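Local coordinates for protein DNA endonuclease I-CvuI (Chlorella vulgaris, PDB 5A78) that probably acts as a LAGLIDADG homing endonuclease that cuts DNA during intron homing, at residues 16-21 / 47-52; 90-95 / 107-112. All coordinates share one frame; numbering follows the deposited sequence.

Overall arrangement
Both interactions belong to one LAGLIDADG domain, and their centres are about 18 Å apart. Interaction 1 joins the end of the LAGLIDADG helix to strand 39-50 and touches the bound DNA. A21 of segment 16-21 is a magnesium ligand through its backbone O. Interaction 2 joins helices 84-94 and 102-114; its nearest atom is about 8 Å from the nucleic acid, and it is plain packing. L94 connects the two contacts. Its CD2 lies 4.0 Å from A16 N, and its CD1 lies 4.2 Å from V19 CG2. Strand 39-50 is shared as well: it supplies V47 to interaction 1, and its L45 packs against L91 and L94 of segment 90-95.

Interaction 1 (16-21 / 47-52); sequences AGFVDA and VFQSTT. With MG (magnesium ion), chain E; nucleotides of chain D.
F18 turns CG away from its own backbone N (chi1 -156°), which carries the ring toward strand 39-50. In V47 the branch anti to the backbone N is CG1 (chi1 156°), and it meets the edge of that ring. F18 CE2 and V47 CG1 are 3.8 Å apart, with the methyl in the ring plane. The other V47 branch, CG2, packs on V19 CG2 at 3.6 Å. V47 thus spreads its two methyls over neighbouring residues of one helix. V47 also packs on L57 and I60 of helix 55-64. The helix and strand segments run nearly at right angles, at 82°.

Residues 16-21 are part of the LAGLIDADG motif, here LAGFVDADG. In this family the motif helices of two subunits, or of two halves of one chain, pair at the interface and bring their ends to the DNA. Here the pairing is between two subunits, and F18 packs on G17 of the second one. A21 O binds magnesium at 2.3 Å, and D22 of the second subunit, a DNA phosphate and a water also bind this ion.

The strand meets DNA on its own account. Guanine DG15 of chain D places C8 over the centre of one face of the F48 ring, with F48 CZ and C8 3.3 Å apart. S50 N donates a hydrogen bond of 3.1 Å to OP2 of DC14 of chain D. The Q49 side chain ends beside the same phosphate, but the orientation of its amide is doubtful.

Interaction 2 (90-95 / 107-112); sequences TLEKLL and LVLQII
Segments 90-95 and 107-112 run roughly antiparallel: the axes of the short helical segments 90-94 and 107-112 come within 11.0 Å, with an angle of 150° between directions. They lie on helices 84-94 and 102-114. The first is the last helix of the alpha-beta-beta-alpha-beta-beta-alpha LAGLIDADG fold, and the second follows it in the chain. L91 and L109 are nearest in the backbone, with CA atoms 7.6 Å apart. Their side chains lie alongside one another, pointing opposite ways. One methyl of L109, CD1, does most of the touching: it is 3.5 Å from L91 CB and equally close to L91 CD1. With CG anti to the carbonyl carbon (chi1 -77°), L91 extends CD1 to V108 CG1, 3.8 Å away, and these two side chains are roughly perpendicular. Both L91 and V108 also pack on I25 of strand 23-31, which ties the pair to the sheet. L95 comes tip to tip with L109, its CD2 4.0 Å from L109 CD1. No hydrogen bond joins the segments. At the exposed margin, the E92 carboxylate accepts a hydrogen bond from Q88 through OE2, and that same oxygen lies 4.0 Å from L109 CD2.

Interaction 1 (16-21 / 47-52)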
# COMPACT_ATOMS: atom_id res chain seq x y z
N ALA B 16 1.53 8.89 3.96
CA ALA B 16 0.35 8.40 4.62
C ALA B 16 -0.36 7.43 3.67
O ALA B 16 -0.77 6.32 4.07
CB ALA B 16 -0.58 9.55 5.03
N GLY B 17 -0.47 7.84 2.41
CA GLY B 17 -1.06 7.01 1.39
C GLY B 17 -0.41 5.64 1.41
O GLY B 17 -1.10 4.63 1.45
N PHE B 18 0.91 5.62 1.45
CA PHE B 18 1.66 4.37 1.37
C PHE B 18 1.51 3.49 2.61
O PHE B 18 1.25 2.28 2.51
CB PHE B 18 3.13 4.69 1.12
CG PHE B 18 3.88 3.58 0.48
CD1 PHE B 18 3.77 3.36 -0.88
CD2 PHE B 18 4.72 2.77 1.23
CE1 PHE B 18 4.47 2.35 -1.50
CE2 PHE B 18 5.43 1.74 0.63
CZ PHE B 18 5.30 1.54 -0.75
N VAL B 19 1.71 4.09 3.78
CA VAL B 19 1.49 3.40 5.04
C VAL B 19 0.09 2.75 5.09
O VAL B 19 -0.05 1.59 5.48
CB VAL B 19 1.68 4.37 6.25
CG1 VAL B 19 1.11 3.78 7.54
CG2 VAL B 19 3.15 4.76 6.41
N ASP B 20 -0.93 3.49 4.66
CA ASP B 20 -2.30 2.97 4.75
C ASP B 20 -2.46 1.64 4.02
O ASP B 20 -3.28 0.80 4.41
CB ASP B 20 -3.30 3.99 4.20
CG ASP B 20 -3.97 4.78 5.29
OD1 ASP B 20 -4.01 4.27 6.43
OD2 ASP B 20 -4.45 5.91 5.04
N ALA B 21 -1.66 1.42 2.98
CA ALA B 21 -1.77 0.19 2.22
C ALA B 21 -0.71 -0.83 2.63
O ALA B 21 -0.99 -2.03 2.66
CB ALA B 21 -1.68 0.47 0.72
N VAL B 47 7.01 -0.19 7.60
CA VAL B 47 6.56 -0.16 6.21
C VAL B 47 7.35 -1.22 5.44
O VAL B 47 8.57 -1.32 5.58
CB VAL B 47 6.76 1.25 5.60
CG1 VAL B 47 6.88 1.18 4.10
CG2 VAL B 47 5.64 2.17 6.01
N PHE B 48 6.64 -2.02 4.65
CA PHE B 48 7.24 -3.19 4.02
C PHE B 48 7.47 -2.98 2.55
O PHE B 48 6.68 -2.32 1.88
CB PHE B 48 6.37 -4.43 4.22
CG PHE B 48 6.12 -4.74 5.66
CD1 PHE B 48 7.05 -5.44 6.40
CD2 PHE B 48 4.96 -4.31 6.27
CE1 PHE B 48 6.83 -5.72 7.74
CE2 PHE B 48 4.73 -4.59 7.60
CZ PHE B 48 5.67 -5.29 8.33
N GLN B 49 8.56 -3.53 2.06
CA GLN B 49 8.85 -3.52 0.64
C GLN B 49 9.74 -4.68 0.27
O GLN B 49 10.54 -5.15 1.09
CB GLN B 49 9.49 -2.21 0.21
CG GLN B 49 8.94 -1.67 -1.11
CD GLN B 49 7.41 -1.61 -1.15
OE1 GLN B 49 6.77 -0.91 -0.37
NE2 GLN B 49 6.82 -2.33 -2.09
N SER B 50 9.57 -5.17 -0.95
CA SER B 50 10.47 -6.16 -1.51
C SER B 50 11.84 -5.52 -1.68
O SER B 50 11.95 -4.37 -2.12
CB SER B 50 9.95 -6.69 -2.85
OG SER B 50 10.99 -7.32 -3.58
N THR B 51 12.88 -6.28 -1.33
CA THR B 51 14.25 -5.79 -1.45
C THR B 51 14.58 -5.41 -2.90
O THR B 51 15.55 -4.69 -3.13
CB THR B 51 15.25 -6.85 -0.92
OG1 THR B 51 14.88 -7.22 0.42
CG2 THR B 51 16.68 -6.31 -0.90
N THR B 52 13.77 -5.88 -3.85
CA THR B 52 13.93 -5.50 -5.26
C THR B 52 13.99 -3.99 -5.34
O THR B 52 14.78 -3.42 -6.09
CB THR B 52 12.74 -5.98 -6.17
OG1 THR B 52 11.48 -5.65 -5.55
CG2 THR B 52 12.78 -7.49 -6.39
MG MG E . -2.73 -3.51 2.50
P DG D 15 0.52 -6.05 3.19
OP1 DG D 15 -0.29 -7.20 3.69
OP2 DG D 15 -0.20 -4.95 2.49
O5' DG D 15 1.41 -5.45 4.39
C5' DG D 15 0.80 -4.99 5.59
C4' DG D 15 0.53 -6.12 6.56
O4' DG D 15 1.40 -7.27 6.31
C3' DG D 15 0.72 -5.77 8.02
O3' DG D 15 -0.39 -6.24 8.71
C2' DG D 15 2.00 -6.52 8.43
C1' DG D 15 1.91 -7.75 7.55
N9 DG D 15 3.19 -8.41 7.29
C8 DG D 15 4.31 -7.84 6.72
N7 DG D 15 5.30 -8.68 6.57
C5 DG D 15 4.81 -9.89 7.05
C6 DG D 15 5.43 -11.15 7.14
O6 DG D 15 6.57 -11.47 6.80
N1 DG D 15 4.58 -12.11 7.68
C2 DG D 15 3.30 -11.88 8.11
N2 DG D 15 2.65 -12.94 8.61
N3 DG D 15 2.70 -10.69 8.04
C4 DG D 15 3.51 -9.74 7.50
P DC D 14 5.47 -5.55 -1.86
OP1 DC D 14 4.54 -4.45 -2.20
OP2 DC D 14 6.84 -5.54 -2.43
O5' DC D 14 5.65 -5.71 -0.26
C5' DC D 14 4.62 -5.32 0.64
C4' DC D 14 3.74 -6.50 1.03
O4' DC D 14 4.50 -7.74 1.12
C3' DC D 14 3.00 -6.38 2.39
O3' DC D 14 1.62 -6.59 2.15
C2' DC D 14 3.60 -7.52 3.22
C1' DC D 14 3.87 -8.51 2.11
N1 DC D 14 4.68 -9.75 2.46
C2 DC D 14 4.16 -10.70 3.35
O2 DC D 14 3.08 -10.49 3.89
N3 DC D 14 4.87 -11.83 3.61
C4 DC D 14 6.04 -12.04 3.00
N4 DC D 14 6.70 -13.16 3.29
C5 DC D 14 6.58 -11.10 2.07
C6 DC D 14 5.88 -9.99 1.83
O HOH W 1 -3.44 -1.24 3.45

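Interaction 2 (90-95 / 107-112)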
# COMPACT_ATOMS: atom_id res chain seq x y z
N THR B 90 6.68 11.14 14.24
CA THR B 90 6.32 10.69 12.90
C THR B 90 4.78 10.64 12.73
O THR B 90 4.25 10.95 11.65
CB THR B 90 6.95 9.31 12.60
OG1 THR B 90 8.38 9.45 12.56
CG2 THR B 90 6.47 8.78 11.27
N LEU B 91 4.08 10.26 13.78
CA LEU B 91 2.64 10.08 13.67
C LEU B 91 1.90 11.40 13.49
O LEU B 91 0.95 11.48 12.69
CB LEU B 91 2.10 9.33 14.89
CG LEU B 91 2.41 7.84 14.79
CD1 LEU B 91 1.69 7.03 15.84
CD2 LEU B 91 2.06 7.32 13.40
N GLU B 92 2.35 12.44 14.19
CA GLU B 92 1.75 13.77 14.09
C GLU B 92 1.97 14.38 12.71
O GLU B 92 1.30 15.34 12.33
CB GLU B 92 2.32 14.71 15.16
CG GLU B 92 2.81 13.98 16.39
CD GLU B 92 2.96 14.86 17.62
OE1 GLU B 92 3.47 16.00 17.48
OE2 GLU B 92 2.57 14.41 18.72
N LYS B 93 2.91 13.83 11.96
CA LYS B 93 3.14 14.32 10.61
C LYS B 93 2.24 13.57 9.65
O LYS B 93 1.88 14.11 8.61
CB LYS B 93 4.62 14.18 10.23
CG LYS B 93 5.51 15.19 10.95
CD LYS B 93 6.99 15.01 10.59
CE LYS B 93 7.44 13.59 10.91
NZ LYS B 93 8.62 13.56 11.84
N LEU B 94 1.86 12.34 9.99
CA LEU B 94 1.01 11.52 9.13
C LEU B 94 -0.48 11.64 9.45
O LEU B 94 -1.32 11.59 8.56
CB LEU B 94 1.42 10.05 9.21
CG LEU B 94 2.83 9.77 8.70
CD1 LEU B 94 3.07 8.27 8.68
CD2 LEU B 94 3.01 10.38 7.32
N LEU B 95 -0.77 11.79 10.74
CA LEU B 95 -2.12 11.79 11.30
C LEU B 95 -3.19 12.53 10.48
O LEU B 95 -4.21 11.93 10.16
CB LEU B 95 -2.08 12.37 12.71
CG LEU B 95 -2.89 11.71 13.81
CD1 LEU B 95 -2.82 10.21 13.70
CD2 LEU B 95 -2.28 12.18 15.11
N LEU B 107 -4.43 5.60 18.98
CA LEU B 107 -4.28 4.78 20.18
C LEU B 107 -2.82 4.76 20.62
O LEU B 107 -2.51 5.03 21.79
CB LEU B 107 -4.80 3.36 19.95
CG LEU B 107 -6.33 3.22 19.90
CD1 LEU B 107 -6.76 1.77 19.75
CD2 LEU B 107 -6.97 3.84 21.13
N VAL B 108 -1.93 4.46 19.68
CA VAL B 108 -0.49 4.40 19.92
C VAL B 108 0.06 5.73 20.45
O VAL B 108 0.97 5.73 21.27
CB VAL B 108 0.27 3.97 18.63
CG1 VAL B 108 1.71 4.47 18.63
CG2 VAL B 108 0.23 2.45 18.47
N LEU B 109 -0.49 6.86 20.01
CA LEU B 109 -0.01 8.14 20.52
C LEU B 109 -0.24 8.23 22.02
O LEU B 109 0.59 8.79 22.77
CB LEU B 109 -0.69 9.33 19.84
CG LEU B 109 0.04 10.06 18.70
CD1 LEU B 109 -0.35 9.50 17.35
CD2 LEU B 109 -0.24 11.55 18.76
N GLN B 110 -1.35 7.67 22.48
CA GLN B 110 -1.66 7.73 23.89
C GLN B 110 -1.07 6.57 24.68
O GLN B 110 -1.11 6.59 25.92
CB GLN B 110 -3.16 7.82 24.08
CG GLN B 110 -3.59 9.25 23.95
CD GLN B 110 -5.04 9.40 24.09
OE1 GLN B 110 -5.74 8.43 24.36
NE2 GLN B 110 -5.53 10.62 23.90
N ILE B 111 -0.52 5.58 23.99
CA ILE B 111 0.38 4.66 24.67
C ILE B 111 1.68 5.40 24.95
O ILE B 111 2.32 5.19 25.99
CB ILE B 111 0.70 3.39 23.87
CG1 ILE B 111 -0.59 2.66 23.46
CG2 ILE B 111 1.59 2.46 24.68
CD1 ILE B 111 -0.35 1.21 23.01
N ILE B 112 2.09 6.26 24.03
CA ILE B 112 3.35 6.96 24.18
C ILE B 112 3.22 7.92 25.36
O ILE B 112 4.19 8.17 26.09
CB ILE B 112 3.76 7.71 22.90
CG1 ILE B 112 4.12 6.72 21.79
CG2 ILE B 112 4.95 8.64 23.16
CD1 ILE B 112 4.29 7.36 20.41